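Local coordinates for protein glycoside hydrolase, GH17 family (Formosa sp. Hel1_33_131, PDB 6FCG) that probably acts as an endo-laminarinase, hydrolysing internal beta-1,3-glucosidic bonds of the algal polysaccharide laminarin, at residues W206-N212 with V235-H241; G56-R62 with D354-K358. All coordinates share one frame. Residues are numbered along the deposited sequence.

Contact 1: W206-N212 with V235-H241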
loop_
_atom_site.group_PDB
_atom_site.type_symbol
_atom_site.label_atom_id
_atom_site.label_comp_id
_atom_site.label_asym_id
_atom_site.label_seq_id
_atom_site.Cartn_x
_atom_site.Cartn_y
_atom_site.Cartn_z
ATOM N N TRP A 206 -0.770 -34.508 40.883
ATOM C CA TRP A 206 -1.093 -34.792 39.499
ATOM C C TRP A 206 -0.004 -34.265 38.575
ATOM O O TRP A 206 0.528 -33.182 38.797
ATOM C CB TRP A 206 -2.494 -34.242 39.153
ATOM C CG TRP A 206 -3.597 -35.249 39.353
ATOM C CD1 TRP A 206 -3.529 -36.397 40.080
ATOM C CD2 TRP A 206 -4.932 -35.186 38.835
ATOM N NE1 TRP A 206 -4.729 -37.054 40.046
ATOM C CE2 TRP A 206 -5.615 -36.328 39.308
ATOM C CE3 TRP A 206 -5.617 -34.275 38.037
ATOM C CZ2 TRP A 206 -6.932 -36.597 38.990
ATOM C CZ3 TRP A 206 -6.943 -34.529 37.723
ATOM C CH2 TRP A 206 -7.587 -35.687 38.201
ATOM N N ILE A 207 0.302 -35.035 37.530
ATOM C CA ILE A 207 1.322 -34.666 36.563
ATOM C C ILE A 207 0.674 -34.440 35.221
ATOM O O ILE A 207 -0.209 -35.187 34.815
ATOM C CB ILE A 207 2.377 -35.757 36.433
ATOM C CG1 ILE A 207 2.859 -36.222 37.816
ATOM C CG2 ILE A 207 3.556 -35.254 35.600
ATOM C CD1 ILE A 207 3.516 -35.143 38.669
ATOM N N THR A 208 1.117 -33.403 34.520
ATOM C CA THR A 208 0.591 -33.076 33.181
ATOM C C THR A 208 1.667 -32.431 32.352
ATOM O O THR A 208 2.824 -32.339 32.778
ATOM C CB THR A 208 -0.643 -32.134 33.266
ATOM O OG1 THR A 208 -1.296 -32.028 32.001
ATOM C CG2 THR A 208 -0.255 -30.729 33.768
ATOM N N SER A 209 1.286 -32.023 31.145
ATOM C CA SER A 209 2.056 -31.086 30.334
ATOM C C SER A 209 1.072 -30.065 29.823
ATOM O O SER A 209 -0.042 -30.414 29.486
ATOM C CB SER A 209 2.734 -31.786 29.171
ATOM O OG SER A 209 3.596 -30.902 28.475
ATOM N N SER A 210 1.464 -28.797 29.791
ATOM C CA SER A 210 0.543 -27.764 29.347
ATOM C C SER A 210 0.950 -27.367 27.937
ATOM O O SER A 210 2.071 -26.918 27.697
ATOM C CB SER A 210 0.519 -26.593 30.329
ATOM O OG SER A 210 -0.769 -25.992 30.353
ATOM N N ASP A 211 0.039 -27.550 26.995
ATOM C CA ASP A 211 0.392 -27.380 25.594
ATOM C C ASP A 211 -0.814 -27.030 24.719
ATOM O O ASP A 211 -1.974 -27.173 25.122
ATOM C CB ASP A 211 1.111 -28.652 25.076
ATOM C CG ASP A 211 2.234 -28.331 24.059
ATOM O OD1 ASP A 211 1.977 -27.544 23.114
ATOM O OD2 ASP A 211 3.359 -28.873 24.229
ATOM N N ASN A 212 -0.501 -26.554 23.525
ATOM C CA ASN A 212 -1.479 -26.251 22.488
ATOM C C ASN A 212 -2.314 -27.464 22.110
ATOM O O ASN A 212 -1.830 -28.587 22.087
ATOM C CB ASN A 212 -0.736 -25.776 21.245
ATOM C CG ASN A 212 -1.661 -25.272 20.165
ATOM O OD1 ASN A 212 -1.977 -25.992 19.199
ATOM N ND2 ASN A 212 -2.070 -24.012 20.288
ATOM N N VAL A 235 0.280 -39.128 31.662
ATOM C CA VAL A 235 -0.197 -37.958 32.444
ATOM C C VAL A 235 -1.454 -38.268 33.247
ATOM O O VAL A 235 -2.195 -39.183 32.905
ATOM C CB VAL A 235 -0.471 -36.692 31.572
ATOM C CG1 VAL A 235 0.809 -36.208 30.934
ATOM C CG2 VAL A 235 -1.551 -36.912 30.527
ATOM N N ASP A 236 -1.681 -37.531 34.322
ATOM C CA ASP A 236 -2.933 -37.683 35.086
ATOM C C ASP A 236 -4.070 -36.963 34.387
ATOM O O ASP A 236 -5.216 -37.415 34.456
ATOM C CB ASP A 236 -2.765 -37.203 36.517
ATOM C CG ASP A 236 -1.818 -38.087 37.315
ATOM O OD1 ASP A 236 -2.197 -39.226 37.624
ATOM O OD2 ASP A 236 -0.685 -37.638 37.665
ATOM N N TYR A 237 -3.763 -35.854 33.699
ATOM C CA TYR A 237 -4.732 -35.162 32.839
ATOM C C TYR A 237 -4.029 -34.385 31.724
ATOM O O TYR A 237 -2.810 -34.260 31.742
ATOM C CB TYR A 237 -5.605 -34.223 33.683
ATOM C CG TYR A 237 -4.963 -32.890 34.089
ATOM C CD1 TYR A 237 -4.118 -32.805 35.174
ATOM C CD2 TYR A 237 -5.247 -31.713 33.396
ATOM C CE1 TYR A 237 -3.565 -31.587 35.558
ATOM C CE2 TYR A 237 -4.704 -30.501 33.769
ATOM C CZ TYR A 237 -3.854 -30.438 34.843
ATOM O OH TYR A 237 -3.306 -29.227 35.239
ATOM N N LEU A 238 -4.816 -33.837 30.791
ATOM C CA LEU A 238 -4.313 -33.012 29.696
ATOM C C LEU A 238 -4.634 -31.551 29.947
ATOM O O LEU A 238 -5.795 -31.188 30.071
ATOM C CB LEU A 238 -4.924 -33.431 28.352
ATOM C CG LEU A 238 -4.399 -34.720 27.696
ATOM C CD1 LEU A 238 -4.902 -35.969 28.419
ATOM C CD2 LEU A 238 -4.825 -34.786 26.239
ATOM N N SER A 239 -3.598 -30.715 29.980
ATOM C CA SER A 239 -3.735 -29.262 30.096
ATOM C C SER A 239 -3.603 -28.637 28.665
ATOM O O SER A 239 -2.535 -28.628 28.064
ATOM C CB SER A 239 -2.687 -28.711 31.060
ATOM O OG SER A 239 -2.892 -27.345 31.322
ATOM N N VAL A 240 -4.713 -28.129 28.149
ATOM C CA VAL A 240 -4.867 -27.781 26.753
ATOM C C VAL A 240 -4.975 -26.286 26.592
ATOM O O VAL A 240 -5.764 -25.641 27.302
ATOM C CB VAL A 240 -6.141 -28.434 26.190
ATOM C CG1 VAL A 240 -6.458 -27.921 24.803
ATOM C CG2 VAL A 240 -5.962 -29.936 26.168
ATOM N N HIS A 241 -4.239 -25.743 25.625
ATOM C CA HIS A 241 -4.351 -24.311 25.283
ATOM C C HIS A 241 -5.113 -24.092 23.976
ATOM O O HIS A 241 -4.865 -24.802 23.004
ATOM C CB HIS A 241 -2.970 -23.653 25.124
ATOM C CG HIS A 241 -2.051 -23.844 26.295
ATOM N ND1 HIS A 241 -0.824 -23.220 26.362
ATOM C CD2 HIS A 241 -2.175 -24.557 27.441
ATOM C CE1 HIS A 241 -0.227 -23.549 27.490
ATOM N NE2 HIS A 241 -1.023 -24.362 28.162
#
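Strands 206-212 and 238-241 run parallel, their axes 28° apart and 4.6 Å from each other at closest approach. The regular ladder is short: Asp211 N donates to Ser239 O (3.0 Å) and His241 N to Asp211 O (2.7 Å). Two CA-H...O contacts accompany it, Ser210 CA to Ser239 O at 3.4 Å and Val240 CA to Asp211 O at 3.4 Å. Upstream, the loop leading into the second strand is still attached, since Asp236 N reaches Ile207 O at 2.8 Å and Asp236 OD2 accepts from Ile207 N at the same distance. Between these two zones a side chain replaces a backbone partner: Thr208 OG1 donates to Tyr237 O (2.7 Å) and weakly accepts from Ser239 N (3.3 Å). These are the fifth and sixth strands of the TIM barrel characteristic of family GH17, joined by a beta-alpha-beta crossover through helices 214-218 and 226-234. On the face shared by Ser210, Ser239 and His241, Ser210 OG bonds to both Ser239 OG and His241 NE2, each at 2.7 Å, which fixes the imidazole whose ND1 meets Glu169. At the other end, Asp236 CB lies over the five-membered ring of Trp206, 3.6 Å from its centroid and 15° off the normal; nearer the middle, Thr208 CB makes a CH-pi contact with the Tyr237 ring, 4.0 Å from its centroid. Outside the pair, Lys196 forms a salt bridge with Asp236, while Ser209 OG binds Val166 O.

Contact 2: G56-R62 with D354-K358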
loop_
_atom_site.group_PDB
_atom_site.type_symbol
_atom_site.label_atom_id
_atom_site.label_comp_id
_atom_site.label_asym_id
_atom_site.label_seq_id
_atom_site.Cartn_x
_atom_site.Cartn_y
_atom_site.Cartn_z
ATOM N N GLY A 56 3.614 -12.014 38.601
ATOM C CA GLY A 56 3.590 -10.867 39.510
ATOM C C GLY A 56 4.633 -9.809 39.200
ATOM O O GLY A 56 4.796 -8.858 39.950
ATOM N N TYR A 57 5.339 -9.990 38.100
ATOM C CA TYR A 57 6.340 -9.047 37.634
ATOM C C TYR A 57 5.657 -7.748 37.284
ATOM O O TYR A 57 4.576 -7.754 36.680
ATOM C CB TYR A 57 7.036 -9.585 36.391
ATOM C CG TYR A 57 7.891 -10.814 36.604
ATOM C CD1 TYR A 57 9.188 -10.715 37.101
ATOM C CD2 TYR A 57 7.413 -12.082 36.293
ATOM C CE1 TYR A 57 9.984 -11.851 37.269
ATOM C CE2 TYR A 57 8.194 -13.210 36.472
ATOM C CZ TYR A 57 9.470 -13.092 36.961
ATOM O OH TYR A 57 10.255 -14.195 37.087
ATOM N N ARG A 58 6.280 -6.649 37.704
ATOM C CA ARG A 58 5.726 -5.275 37.555
ATOM C C ARG A 58 6.519 -4.365 36.634
ATOM O O ARG A 58 6.068 -3.282 36.338
ATOM C CB ARG A 58 5.580 -4.608 38.933
ATOM C CG ARG A 58 4.422 -5.154 39.754
ATOM C CD ARG A 58 4.692 -5.049 41.232
ATOM N NE ARG A 58 3.711 -5.820 42.012
ATOM C CZ ARG A 58 3.025 -5.409 43.073
ATOM N NH1 ARG A 58 2.221 -6.300 43.631
ATOM N NH2 ARG A 58 3.120 -4.188 43.583
ATOM N N LYS A 59 7.673 -4.830 36.150
ATOM C CA LYS A 59 8.568 -4.023 35.322
ATOM C C LYS A 59 8.840 -4.729 34.004
ATOM O O LYS A 59 8.425 -5.868 33.796
ATOM C CB LYS A 59 9.891 -3.788 36.044
ATOM C CG LYS A 59 9.792 -3.245 37.466
ATOM C CD LYS A 59 9.861 -1.734 37.529
ATOM C CE LYS A 59 9.865 -1.288 38.976
ATOM N NZ LYS A 59 9.676 0.185 39.068
ATOM N N LYS A 60 9.569 -4.043 33.126
ATOM C CA LYS A 60 9.813 -4.504 31.763
ATOM C C LYS A 60 10.895 -5.592 31.631
ATOM O O LYS A 60 11.245 -5.982 30.517
ATOM C CB LYS A 60 10.170 -3.313 30.876
ATOM C CG LYS A 60 9.103 -2.230 30.782
ATOM C CD LYS A 60 9.644 -1.054 29.959
ATOM C CE LYS A 60 8.767 0.189 30.025
ATOM N NZ LYS A 60 7.720 0.143 28.968
ATOM N N SER A 61 11.433 -6.056 32.750
ATOM C CA SER A 61 12.363 -7.170 32.763
ATOM C C SER A 61 12.109 -8.039 33.998
ATOM O O SER A 61 11.755 -7.542 35.082
ATOM C CB SER A 61 13.814 -6.677 32.788
ATOM O OG SER A 61 14.720 -7.777 32.845
ATOM N N ARG A 62 12.253 -9.340 33.798
ATOM C CA ARG A 62 12.126 -10.294 34.874
ATOM C C ARG A 62 13.340 -10.288 35.810
ATOM O O ARG A 62 13.305 -10.909 36.864
ATOM C CB ARG A 62 11.860 -11.691 34.305
ATOM C CG ARG A 62 10.514 -11.827 33.591
ATOM C CD ARG A 62 10.300 -13.268 33.131
ATOM N NE ARG A 62 11.391 -13.691 32.233
ATOM C CZ ARG A 62 11.737 -14.944 31.963
ATOM N NH1 ARG A 62 11.096 -15.989 32.489
ATOM N NH2 ARG A 62 12.732 -15.156 31.132
ATOM N N ASP A 354 -1.591 -7.574 33.834
ATOM C CA ASP A 354 -0.717 -7.184 32.723
ATOM C C ASP A 354 0.729 -7.327 33.168
ATOM O O ASP A 354 1.101 -6.948 34.279
ATOM C CB ASP A 354 -0.935 -5.715 32.306
ATOM C CG ASP A 354 -2.225 -5.493 31.565
ATOM O OD1 ASP A 354 -2.876 -6.463 31.151
ATOM O OD2 ASP A 354 -2.614 -4.318 31.425
ATOM N N GLU A 355 1.530 -7.873 32.270
ATOM C CA GLU A 355 2.937 -8.112 32.511
ATOM C C GLU A 355 3.730 -7.462 31.384
ATOM O O GLU A 355 3.851 -8.024 30.302
ATOM C CB GLU A 355 3.191 -9.615 32.585
ATOM C CG GLU A 355 2.651 -10.247 33.880
ATOM C CD GLU A 355 3.360 -11.535 34.252
ATOM O OE1 GLU A 355 2.929 -12.645 33.813
ATOM O OE2 GLU A 355 4.394 -11.451 34.924
ATOM N N PRO A 356 4.269 -6.264 31.649
ATOM C CA PRO A 356 4.927 -5.514 30.583
ATOM C C PRO A 356 6.339 -5.965 30.156
ATOM O O PRO A 356 6.916 -5.347 29.274
ATOM C CB PRO A 356 4.947 -4.089 31.119
ATOM C CG PRO A 356 4.948 -4.228 32.587
ATOM C CD PRO A 356 4.483 -5.621 32.964
ATOM N N TRP A 357 6.883 -7.032 30.740
ATOM C CA TRP A 357 8.167 -7.608 30.265
ATOM C C TRP A 357 8.028 -8.515 29.005
ATOM O O TRP A 357 9.039 -8.894 28.437
ATOM C CB TRP A 357 8.856 -8.415 31.388
ATOM C CG TRP A 357 8.003 -9.527 31.908
ATOM C CD1 TRP A 357 7.146 -9.467 32.946
ATOM C CD2 TRP A 357 7.925 -10.863 31.400
ATOM N NE1 TRP A 357 6.529 -10.678 33.127
ATOM C CE2 TRP A 357 6.980 -11.550 32.179
ATOM C CE3 TRP A 357 8.567 -11.547 30.370
ATOM C CZ2 TRP A 357 6.634 -12.875 31.949
ATOM C CZ3 TRP A 357 8.226 -12.869 30.141
ATOM C CH2 TRP A 357 7.259 -13.522 30.931
ATOM N N LYS A 358 6.804 -8.888 28.627
ATOM C CA LYS A 358 6.604 -9.938 27.644
ATOM C C LYS A 358 6.897 -9.461 26.244
ATOM O O LYS A 358 7.379 -10.232 25.418
ATOM C CB LYS A 358 5.195 -10.531 27.735
ATOM C CG LYS A 358 5.033 -11.445 28.938
ATOM C CD LYS A 358 3.594 -11.493 29.458
ATOM C CE LYS A 358 2.803 -12.762 29.174
ATOM N NZ LYS A 358 3.155 -13.596 28.019
#
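At the start of 56-62, Gly56 N approaches Glu355 OE2 to only 3.8 Å, and its hydrogen bond goes to His95 instead. Tyr57 points toward the other loop: its CD2 lies 3.4 Å from Glu355 OE2 and its CB 3.4 Å from Trp357 CD1, the two rings meeting obliquely (centroids 4.9 Å apart, planes at 69°). Trp357 NE1 donates to Glu355 OE2 (2.9 Å), so the indole is oriented from within its own type I turn, Glu355 to Lys358. The CA-to-CB bond of Arg58 points away, and its guanidinium forms salt bridges with Glu73 and Asp74. Lys59 O sits 3.5 Å from Trp357 CB. Lys60 CA lies 3.8 Å from Trp357 CA, with a CA-H...O contact from Trp357 CA to Lys60 O (3.5 Å). Arg62 CD lies over the six-membered ring of Trp357 in a CH-pi contact, 3.5 Å from its centroid and 5° off the normal, while its guanidinium forms a salt bridge with the C-terminal carboxylate of His430 of the second subunit. The contact thus joins the loop between strand 50-53 and helix 68-80 to the one between helices 326-342 and 384-388.

In the fold
Contact 1 is nested in sequence inside the long loop closed by contact 2, and in space the two lie on opposite sides of the chain's centre, their centres about 12 and 16 Å from it. Those centres are about 26 Å apart and their nearest atoms about 11 Å, so neither touches the other. Contact 1 pairs the fifth and sixth strands within the barrel wall; contact 2 joins the loop after the first strand to a late loop of the chain. In GH17 enzymes the catalytic glutamates lie at the C-terminal ends of the fourth and seventh strands; Glu169, the partner of His241, comes directly after strand 161-168 and is probably one of them, consistent with contact 1 bordering the active site.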